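Local coordinates for fucolectin-related protein (Streptococcus pneumoniae, PDB 2WMF) that probably hydrolyses host blood group carbohydrate antigens as a family 98 glycoside hydrolase, in a pathway linked to fucose utilization, at residues E64-P67 and E68-P72; G344-S347 and S348-G351; E379-K383 and E384-S388. One frame throughout, in Å; residues are numbered along the deposited sequence.

Contact 1 of 3, residues E64-P67 and E68-P72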
ATOM      1  N   GLU A  64     -15.614 -10.381 -11.424  1.00 12.36           N
ATOM      2  CA  GLU A  64     -16.849 -10.393 -10.607  1.00 13.82           C
ATOM      3  C   GLU A  64     -16.622  -9.935  -9.168  1.00 13.18           C
ATOM      4  O   GLU A  64     -17.511  -9.335  -8.563  1.00 13.78           O
ATOM      5  CB  GLU A  64     -17.536 -11.760 -10.645  1.00 13.90           C
ATOM      6  CG  GLU A  64     -18.151 -12.016 -12.026  1.00 18.22           C
ATOM      7  CD  GLU A  64     -18.717 -13.402 -12.217  1.00 20.00           C
ATOM      8  OE1 GLU A  64     -18.496 -14.272 -11.330  1.00 24.29           O
ATOM      9  OE2 GLU A  64     -19.375 -13.631 -13.279  1.00 25.52           O
ATOM     10  N   ALA A  65     -15.426 -10.178  -8.651  1.00 13.17           N
ATOM     11  CA  ALA A  65     -15.085  -9.818  -7.274  1.00 12.24           C
ATOM     12  C   ALA A  65     -14.934  -8.308  -7.051  1.00 12.12           C
ATOM     13  O   ALA A  65     -14.969  -7.822  -5.923  1.00 11.93           O
ATOM     14  CB  ALA A  65     -13.767 -10.535  -6.857  1.00 12.72           C
ATOM     15  N   ILE A  66     -14.722  -7.565  -8.145  1.00 10.96           N
ATOM     16  CA  ILE A  66     -14.431  -6.129  -8.064  1.00 11.47           C
ATOM     17  C   ILE A  66     -15.774  -5.389  -8.054  1.00 12.44           C
ATOM     18  O   ILE A  66     -16.577  -5.511  -9.048  1.00 12.33           O
ATOM     19  CB  ILE A  66     -13.580  -5.626  -9.234  1.00 10.96           C
ATOM     20  CG1 ILE A  66     -12.301  -6.460  -9.444  1.00 11.11           C
ATOM     21  CG2 ILE A  66     -13.302  -4.132  -9.066  1.00 10.93           C
ATOM     22  CD1 ILE A  66     -11.364  -6.621  -8.234  1.00 10.77           C
ATOM     23  N   PRO A  67     -16.070  -4.667  -6.954  1.00 11.79           N
ATOM     24  CA  PRO A  67     -17.358  -3.971  -6.929  1.00 13.26           C
ATOM     25  C   PRO A  67     -17.537  -3.007  -8.090  1.00 14.26           C
ATOM     26  O   PRO A  67     -16.568  -2.465  -8.617  1.00 13.58           O
ATOM     27  CB  PRO A  67     -17.334  -3.222  -5.606  1.00 13.73           C
ATOM     28  CG  PRO A  67     -16.358  -3.943  -4.771  1.00 12.91           C
ATOM     29  CD  PRO A  67     -15.323  -4.504  -5.690  1.00 12.32           C
ATOM     30  N   GLU A  68     -18.793  -2.784  -8.473  1.00 15.23           N
ATOM     31  CA  GLU A  68     -19.053  -1.975  -9.657  1.00 16.02           C
ATOM     32  C   GLU A  68     -18.510  -0.551  -9.565  1.00 15.10           C
ATOM     33  O   GLU A  68     -18.038  -0.019 -10.561  1.00 15.33           O
ATOM     34  CB  GLU A  68     -20.539  -1.945  -9.948  1.00 17.89           C
ATOM     35  CG  GLU A  68     -21.055  -3.220 -10.586  1.00 21.77           C
ATOM     36  CD  GLU A  68     -20.258  -3.744 -11.794  1.00 24.13           C
ATOM     37  OE1 GLU A  68     -20.100  -3.011 -12.825  1.00 28.11           O
ATOM     38  OE2 GLU A  68     -19.846  -4.921 -11.706  1.00 22.40           O
ATOM     39  N   ASP A  69     -18.567   0.057  -8.379  1.00 14.75           N
ATOM     40  CA  ASP A  69     -18.024   1.419  -8.191  1.00 14.61           C
ATOM     41  C   ASP A  69     -16.502   1.473  -8.240  1.00 13.43           C
ATOM     42  O   ASP A  69     -15.927   2.542  -8.457  1.00 13.50           O
ATOM     43  CB  ASP A  69     -18.516   2.039  -6.891  1.00 15.29           C
ATOM     44  CG  ASP A  69     -18.114   1.251  -5.669  1.00 17.24           C
ATOM     45  OD1 ASP A  69     -18.377   0.026  -5.633  1.00 18.35           O
ATOM     46  OD2 ASP A  69     -17.545   1.855  -4.733  1.00 21.06           O
ATOM     47  N   VAL A  70     -15.863   0.311  -8.041  1.00 12.05           N
ATOM     48  CA  VAL A  70     -14.416   0.183  -8.020  1.00 11.89           C
ATOM     49  C   VAL A  70     -13.855  -0.166  -9.407  1.00 10.93           C
ATOM     50  O   VAL A  70     -12.734   0.218  -9.727  1.00 11.43           O
ATOM     51  CB  VAL A  70     -13.979  -0.809  -6.935  1.00 11.08           C
ATOM     52  CG1 VAL A  70     -12.475  -1.132  -6.986  1.00 10.47           C
ATOM     53  CG2 VAL A  70     -14.371  -0.269  -5.559  1.00 11.24           C
ATOM     54  N   LYS A  71     -14.627  -0.905 -10.207  1.00 10.13           N
ATOM     55  CA  LYS A  71     -14.195  -1.316 -11.535  1.00 10.80           C
ATOM     56  C   LYS A  71     -13.555  -0.231 -12.435  1.00 10.41           C
ATOM     57  O   LYS A  71     -12.597  -0.513 -13.131  1.00 11.11           O
ATOM     58  CB  LYS A  71     -15.329  -2.053 -12.273  1.00 10.48           C
ATOM     59  CG  LYS A  71     -15.576  -3.516 -11.864  1.00 10.37           C
ATOM     60  CD  LYS A  71     -16.595  -4.172 -12.803  1.00 11.63           C
ATOM     61  CE  LYS A  71     -16.659  -5.687 -12.684  1.00 12.49           C
ATOM     62  NZ  LYS A  71     -17.357  -6.156 -11.457  1.00 14.55           N
ATOM     63  N   PRO A  72     -14.096   1.003 -12.453  1.00 10.34           N
ATOM     64  CA  PRO A  72     -13.437   2.018 -13.275  1.00 10.67           C
ATOM     65  C   PRO A  72     -12.001   2.363 -12.883  1.00 10.22           C
ATOM     66  O   PRO A  72     -11.314   3.039 -13.645  1.00 10.46           O
ATOM     67  CB  PRO A  72     -14.347   3.268 -13.117  1.00 10.39           C
ATOM     68  CG  PRO A  72     -15.683   2.731 -12.619  1.00 13.23           C
ATOM     69  CD  PRO A  72     -15.338   1.497 -11.824  1.00 11.74           C
TER
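K71 folds back along the chain and sets its ammonium group on the carbonyl oxygen of I66, with NZ 2.6 Å from O. The nitrogen lies in the carbonyl plane, at a C=O...N angle of 158°. The lysine runs out straight as far as CE and bends only at its last torsion (chi4 75°), the turn that brings NZ down on that oxygen. Its second bond within the stretch is a salt bridge to E68, whose OE2 stands 2.8 Å from NZ and is met from above the carboxylate plane. W63, in the last turn of helix 59-64, adds its own carbonyl oxygen and a cation-pi contact.

The tightly packed side is apolar. I66 CG2, anti to the backbone N, comes to 3.7 Å from V70 CG1 and equally near CG of K71, whose methylenes pass obliquely over the isoleucine. V70 and P67 lie side by side, pointing the same way; the proline ring fixes phi at the start of the turn, and the branched I66 and V70 fill its buried side. The turn is a helix-to-strand link of the (beta/alpha)8 barrel, joining helix 59-64 to strand 74-79, and it packs between F309 and F317 of helix 307-322 and L40 and S42 of strand 39-45. The backbone is drawn in by P67 O, which accepts from V70 N at 2.9 Å and from K71 N at 3.0 Å.

E64 and E68 mark the looser, solvent side, E64 turning to K60, while the partly exposed D69 pairs with R318. With two carbonyl oxygens, a carboxylate and an indole around it, the K71 ammonium is probably favoured in its charged form.

Contact 2 of 3, residues G344-S347 and S348-G351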
ATOM      1  N   GLY A 344      26.476  11.863  -0.183  1.00 15.33           N
ATOM      2  CA  GLY A 344      26.357  10.663   0.623  1.00 13.99           C
ATOM      3  C   GLY A 344      24.914  10.231   0.683  1.00 13.14           C
ATOM      4  O   GLY A 344      24.042  11.075   0.791  1.00 13.61           O
ATOM      5  N   ARG A 345      24.661   8.926   0.659  1.00 12.04           N
ATOM      6  CA  ARG A 345      23.333   8.392   0.362  1.00 11.71           C
ATOM      7  C   ARG A 345      22.615   7.908   1.613  1.00 11.25           C
ATOM      8  O   ARG A 345      23.237   7.509   2.609  1.00 10.81           O
ATOM      9  CB  ARG A 345      23.407   7.267  -0.672  1.00 11.38           C
ATOM     10  CG  ARG A 345      24.029   7.721  -1.982  1.00 11.84           C
ATOM     11  CD  ARG A 345      24.744   6.643  -2.767  1.00 10.22           C
ATOM     12  NE  ARG A 345      25.464   7.295  -3.854  1.00  9.68           N
ATOM     13  CZ  ARG A 345      26.629   7.939  -3.734  1.00 11.41           C
ATOM     14  NH1 ARG A 345      27.284   7.950  -2.573  1.00 11.33           N
ATOM     15  NH2 ARG A 345      27.126   8.604  -4.766  1.00 11.79           N
ATOM     16  N   ILE A 346      21.294   7.966   1.559  1.00 11.49           N
ATOM     17  CA  ILE A 346      20.463   7.529   2.690  1.00 11.67           C
ATOM     18  C   ILE A 346      20.726   6.036   3.033  1.00 11.72           C
ATOM     19  O   ILE A 346      20.585   5.619   4.198  1.00 10.56           O
ATOM     20  CB  ILE A 346      18.952   7.818   2.431  1.00 11.28           C
ATOM     21  CG1 ILE A 346      18.174   7.717   3.750  1.00 14.22           C
ATOM     22  CG2 ILE A 346      18.341   6.890   1.336  1.00 12.12           C
ATOM     23  CD1 ILE A 346      18.514   8.794   4.727  1.00 12.86           C
ATOM     24  N   SER A 347      21.158   5.246   2.043  1.00 11.52           N
ATOM     25  CA  SER A 347      21.549   3.816   2.307  1.00 12.00           C
ATOM     26  C   SER A 347      22.703   3.681   3.291  1.00 13.02           C
ATOM     27  O   SER A 347      22.929   2.595   3.840  1.00 12.05           O
ATOM     28  CB  SER A 347      21.936   3.104   1.001  1.00 12.28           C
ATOM     29  OG  SER A 347      22.904   3.839   0.303  1.00 10.40           O
ATOM     30  N   SER A 348      23.463   4.759   3.474  1.00 13.70           N
ATOM     31  CA  SER A 348      24.557   4.770   4.456  1.00 15.11           C
ATOM     32  C   SER A 348      24.192   5.434   5.796  1.00 16.41           C
ATOM     33  O   SER A 348      25.085   5.630   6.635  1.00 18.86           O
ATOM     34  CB  SER A 348      25.780   5.448   3.866  1.00 16.43           C
ATOM     35  OG  SER A 348      25.539   6.836   3.827  1.00 22.67           O
ATOM     36  N   LEU A 349      22.936   5.824   5.983  1.00 16.99           N
ATOM     37  CA  LEU A 349      22.452   6.403   7.253  1.00 18.17           C
ATOM     38  C   LEU A 349      21.364   5.519   7.888  1.00 19.91           C
ATOM     39  O   LEU A 349      20.167   5.839   7.916  1.00 21.63           O
ATOM     40  CB  LEU A 349      21.891   7.801   6.997  1.00 17.45           C
ATOM     41  CG  LEU A 349      22.892   8.892   6.682  1.00 18.97           C
ATOM     42  CD1 LEU A 349      22.108  10.176   6.440  1.00 20.97           C
ATOM     43  CD2 LEU A 349      23.925   9.061   7.826  1.00 19.49           C
ATOM     44  N   ASN A 350      21.759   4.364   8.377  1.00 22.42           N
ATOM     45  CA  ASN A 350      20.754   3.408   8.864  1.00 23.50           C
ATOM     46  C   ASN A 350      20.052   3.681  10.232  1.00 23.84           C
ATOM     47  O   ASN A 350      18.944   3.125  10.451  1.00 25.75           O
ATOM     48  CB  ASN A 350      21.466   2.045   9.084  1.00 25.32           C
ATOM     49  CG  ASN A 350      21.943   1.364   7.773  1.00 27.27           C
ATOM     50  OD1 ASN A 350      21.853   1.930   6.680  1.00 30.41           O
ATOM     51  ND2 ASN A 350      22.463   0.117   7.905  1.00 27.42           N
ATOM     52  N   GLY A 351      20.449   4.655  11.045  1.00 22.16           N
ATOM     53  CA  GLY A 351      19.432   5.379  11.862  1.00 20.19           C
ATOM     54  C   GLY A 351      18.674   6.639  11.582  1.00 17.49           C
ATOM     55  O   GLY A 351      18.171   7.273  12.534  1.00 16.09           O
TER
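The carbonyl oxygen of R345 is gripped twice by S348, once by the hydroxyl and once by the backbone. S348 OG donates from 2.7 Å and lies in the carbonyl plane, whereas S348 N, at 2.9 Å from the same R345 O, sits above that plane by 51°. With chi1 at 74° the hydroxyl is tucked between the backbone N and the carbonyl carbon of its own residue, the position from which it can reach back three residues; serine is short enough to do so. K398 adds a bond to the same OG.

The turn so closed includes the 3-10 segment that starts at I346, in the loop between strands 337-340 and 376-377, and its next i to i+3 bond runs from L349 N to I346 O at 3.0 Å.

On its buried side the turn carries I346, whose CD1 lies 4.2 Å from CB of L349, the two side chains crossing at about a right angle. I346 also rests on K184 and E188 of helix 184-192, and the hydroxyl of S347 bonds to E188.

Contact 3 of 3, residues E379-K383 and E384-S388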
ATOM      1  N   GLU A 379      20.678  11.196  -6.214  1.00  8.72           N
ATOM      2  CA  GLU A 379      21.878  11.932  -6.588  1.00  9.39           C
ATOM      3  C   GLU A 379      21.908  12.454  -8.027  1.00  9.55           C
ATOM      4  O   GLU A 379      22.635  13.411  -8.303  1.00 11.28           O
ATOM      5  CB  GLU A 379      23.119  11.045  -6.361  1.00  9.83           C
ATOM      6  CG  GLU A 379      23.223   9.864  -7.278  1.00  9.12           C
ATOM      7  CD  GLU A 379      24.085   8.755  -6.704  1.00  9.39           C
ATOM      8  OE1 GLU A 379      25.285   8.732  -7.086  1.00 11.09           O
ATOM      9  OE2 GLU A 379      23.577   7.938  -5.913  1.00 10.07           O
ATOM     10  N   LYS A 380      21.150  11.816  -8.915  1.00  9.55           N
ATOM     11  CA  LYS A 380      21.138  12.184 -10.335  1.00 10.05           C
ATOM     12  C   LYS A 380      20.332  13.465 -10.607  1.00 10.33           C
ATOM     13  O   LYS A 380      20.425  14.061 -11.706  1.00 12.28           O
ATOM     14  CB  LYS A 380      20.631  11.016 -11.173  1.00  9.64           C
ATOM     15  CG  LYS A 380      21.633   9.892 -11.311  1.00 10.27           C
ATOM     16  CD  LYS A 380      22.812  10.281 -12.258  1.00 11.06           C
ATOM     17  CE  LYS A 380      23.878   9.206 -12.411  1.00 11.76           C
ATOM     18  NZ  LYS A 380      24.583   8.924 -11.119  1.00  9.86           N
ATOM     19  N   ILE A 381      19.549  13.899  -9.617  1.00 10.15           N
ATOM     20  CA  ILE A 381      18.873  15.205  -9.636  1.00 10.75           C
ATOM     21  C   ILE A 381      19.849  16.272  -9.106  1.00 11.73           C
ATOM     22  O   ILE A 381      20.321  16.193  -7.972  1.00 12.24           O
ATOM     23  CB  ILE A 381      17.575  15.200  -8.773  1.00  9.53           C
ATOM     24  CG1 ILE A 381      16.621  14.063  -9.196  1.00 11.59           C
ATOM     25  CG2 ILE A 381      16.874  16.577  -8.862  1.00 10.48           C
ATOM     26  CD1 ILE A 381      16.133  14.105 -10.669  1.00 12.88           C
ATOM     27  N   ASP A 382      20.161  17.279  -9.911  1.00 13.81           N
ATOM     28  CA  ASP A 382      21.022  18.375  -9.448  1.00 14.83           C
ATOM     29  C   ASP A 382      20.417  19.220  -8.340  1.00 15.63           C
ATOM     30  O   ASP A 382      19.202  19.377  -8.237  1.00 14.92           O
ATOM     31  CB  ASP A 382      21.392  19.320 -10.608  1.00 15.78           C
ATOM     32  CG  ASP A 382      22.141  18.640 -11.729  1.00 20.69           C
ATOM     33  OD1 ASP A 382      22.557  17.450 -11.611  1.00 24.67           O
ATOM     34  OD2 ASP A 382      22.276  19.311 -12.778  1.00 25.02           O
ATOM     35  N   LYS A 383      21.274  19.809  -7.513  1.00 17.63           N
ATOM     36  CA  LYS A 383      20.794  20.627  -6.420  1.00 18.52           C
ATOM     37  C   LYS A 383      19.968  21.812  -6.922  1.00 18.84           C
ATOM     38  O   LYS A 383      18.955  22.163  -6.319  1.00 18.34           O
ATOM     39  CB  LYS A 383      21.942  21.097  -5.539  1.00 19.92           C
ATOM     40  CG  LYS A 383      21.510  21.407  -4.082  1.00 20.68           C
ATOM     41  CD  LYS A 383      22.722  21.650  -3.173  1.00 21.34           C
ATOM     42  CE  LYS A 383      22.334  21.954  -1.709  1.00 24.33           C
ATOM     43  NZ  LYS A 383      23.565  21.852  -0.792  1.00 26.61           N
ATOM     44  N   GLU A 384      20.384  22.400  -8.047  1.00 19.08           N
ATOM     45  CA  GLU A 384      19.646  23.509  -8.656  1.00 20.03           C
ATOM     46  C   GLU A 384      18.221  23.102  -8.998  1.00 19.19           C
ATOM     47  O   GLU A 384      17.270  23.889  -8.836  1.00 18.93           O
ATOM     48  CB  GLU A 384      20.330  23.977  -9.943  1.00 22.36           C
ATOM     49  CG  GLU A 384      21.022  25.307  -9.837  1.00 29.11           C
ATOM     50  CD  GLU A 384      22.424  25.289  -9.196  1.00 36.58           C
ATOM     51  OE1 GLU A 384      22.855  26.389  -8.728  1.00 41.96           O
ATOM     52  OE2 GLU A 384      23.117  24.233  -9.181  1.00 41.14           O
ATOM     53  N   LYS A 385      18.068  21.867  -9.475  1.00 18.72           N
ATOM     54  CA  LYS A 385      16.744  21.316  -9.784  1.00 17.72           C
ATOM     55  C   LYS A 385      15.877  21.157  -8.521  1.00 16.59           C
ATOM     56  O   LYS A 385      14.674  21.466  -8.514  1.00 15.08           O
ATOM     57  CB  LYS A 385      16.872  19.984 -10.517  1.00 18.57           C
ATOM     58  CG  LYS A 385      15.556  19.436 -11.074  1.00 20.37           C
ATOM     59  CD  LYS A 385      14.830  20.464 -11.964  1.00 24.34           C
ATOM     60  CE  LYS A 385      13.597  19.900 -12.624  1.00 25.21           C
ATOM     61  NZ  LYS A 385      12.689  21.082 -13.018  1.00 28.78           N
ATOM     62  N   ILE A 386      16.500  20.715  -7.435  1.00 15.73           N
ATOM     63  CA  ILE A 386      15.778  20.606  -6.158  1.00 15.81           C
ATOM     64  C   ILE A 386      15.239  21.961  -5.713  1.00 16.28           C
ATOM     65  O   ILE A 386      14.084  22.085  -5.276  1.00 15.99           O
ATOM     66  CB  ILE A 386      16.661  19.970  -5.059  1.00 16.09           C
ATOM     67  CG1 ILE A 386      17.095  18.571  -5.491  1.00 16.33           C
ATOM     68  CG2 ILE A 386      15.910  19.944  -3.705  1.00 14.99           C
ATOM     69  CD1 ILE A 386      18.099  17.883  -4.515  1.00 15.94           C
ATOM     70  N   SER A 387      16.102  22.974  -5.816  1.00 17.09           N
ATOM     71  CA  SER A 387      15.767  24.335  -5.429  1.00 17.30           C
ATOM     72  C   SER A 387      14.595  24.821  -6.279  1.00 17.08           C
ATOM     73  O   SER A 387      13.712  25.521  -5.798  1.00 17.84           O
ATOM     74  CB  SER A 387      16.986  25.254  -5.614  1.00 18.34           C
ATOM     75  OG  SER A 387      18.057  24.922  -4.742  1.00 19.02           O
ATOM     76  N   SER A 388      14.575  24.409  -7.537  1.00 16.93           N
ATOM     77  CA  SER A 388      13.494  24.719  -8.459  1.00 17.23           C
ATOM     78  C   SER A 388      12.168  24.054  -8.110  1.00 16.73           C
ATOM     79  O   SER A 388      11.101  24.677  -8.184  1.00 17.27           O
ATOM     80  CB  SER A 388      13.904  24.311  -9.880  1.00 18.28           C
ATOM     81  OG  SER A 388      12.903  24.663 -10.782  1.00 25.55           O
TER
HETATM   82  O   HOH W   1      23.429  22.122 -11.951  1.00 37.80           O
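A hydrophobic staple marks the start of helix 383-389: D382 holds the N-cap position, and I381, the residue before it, packs against I386, the fourth after it. The carbonyl oxygen of D382 accepts from I386 N at 3.1 Å, in the carbonyl plane, and one residue on K383 O takes S387 N at 3.0 Å. These are the opening i to i+4 bonds of an alpha helix. The hydroxyl of S387 also lies 3.3 Å from K383 O, at best a weak and unsettled bond. Although aspartate is a common N-cap residue, the D382 carboxylate makes no capping bond.

In the staple, CG2 of I381, anti to the backbone N, meets CG1 of I386 at 3.9 Å and CB of K385, the residue before it, at 3.8 Å. K385 lays its first methylenes against this methyl, then bends at chi2 (54°), which carries its ammonium end away from the loop. A long chain with an apolar stem and a charged tip suits a place at the margin between core and solvent. I386 continues inward onto V338 and W340 of strand 337-340 and I395 of strand 394-396, a setting that suits a buried, branched aliphatic side chain.

On the outer side a water donates to D382 OD2 at 3.1 Å and, weakly, to E384 OE2 at 3.5 Å. The two carboxylates stay apart, with OD2 of D382 6.2 Å from OE2 of E384, and the water, which may help to screen the two charges, spans them. Acidic groups at and just after the N-cap would be expected to interact favourably with the positive end of the helix dipole.

From the N terminus, contact 1 comes first, turning the chain between helix 59-64 and barrel strand 74-79 and leaning on helix 307-322. Contacts 2 and 3 follow in the part of the chain assigned to the family 98 C-terminal domain: contact 2 turns the loop between strands 337-340 and 376-377, and contact 3 leads from the latter strand into helix 383-389. The three stand in series, none enclosing or crossing another. Contact 1 lies far off, its centre about 42 Å from that of contact 2 and on the opposite side of the chain's centre. Contacts 2 and 3 touch through a salt bridge, R345 NE to E379 OE2 at 2.9 Å, while contact 2 also reaches helix 184-192 of the barrel.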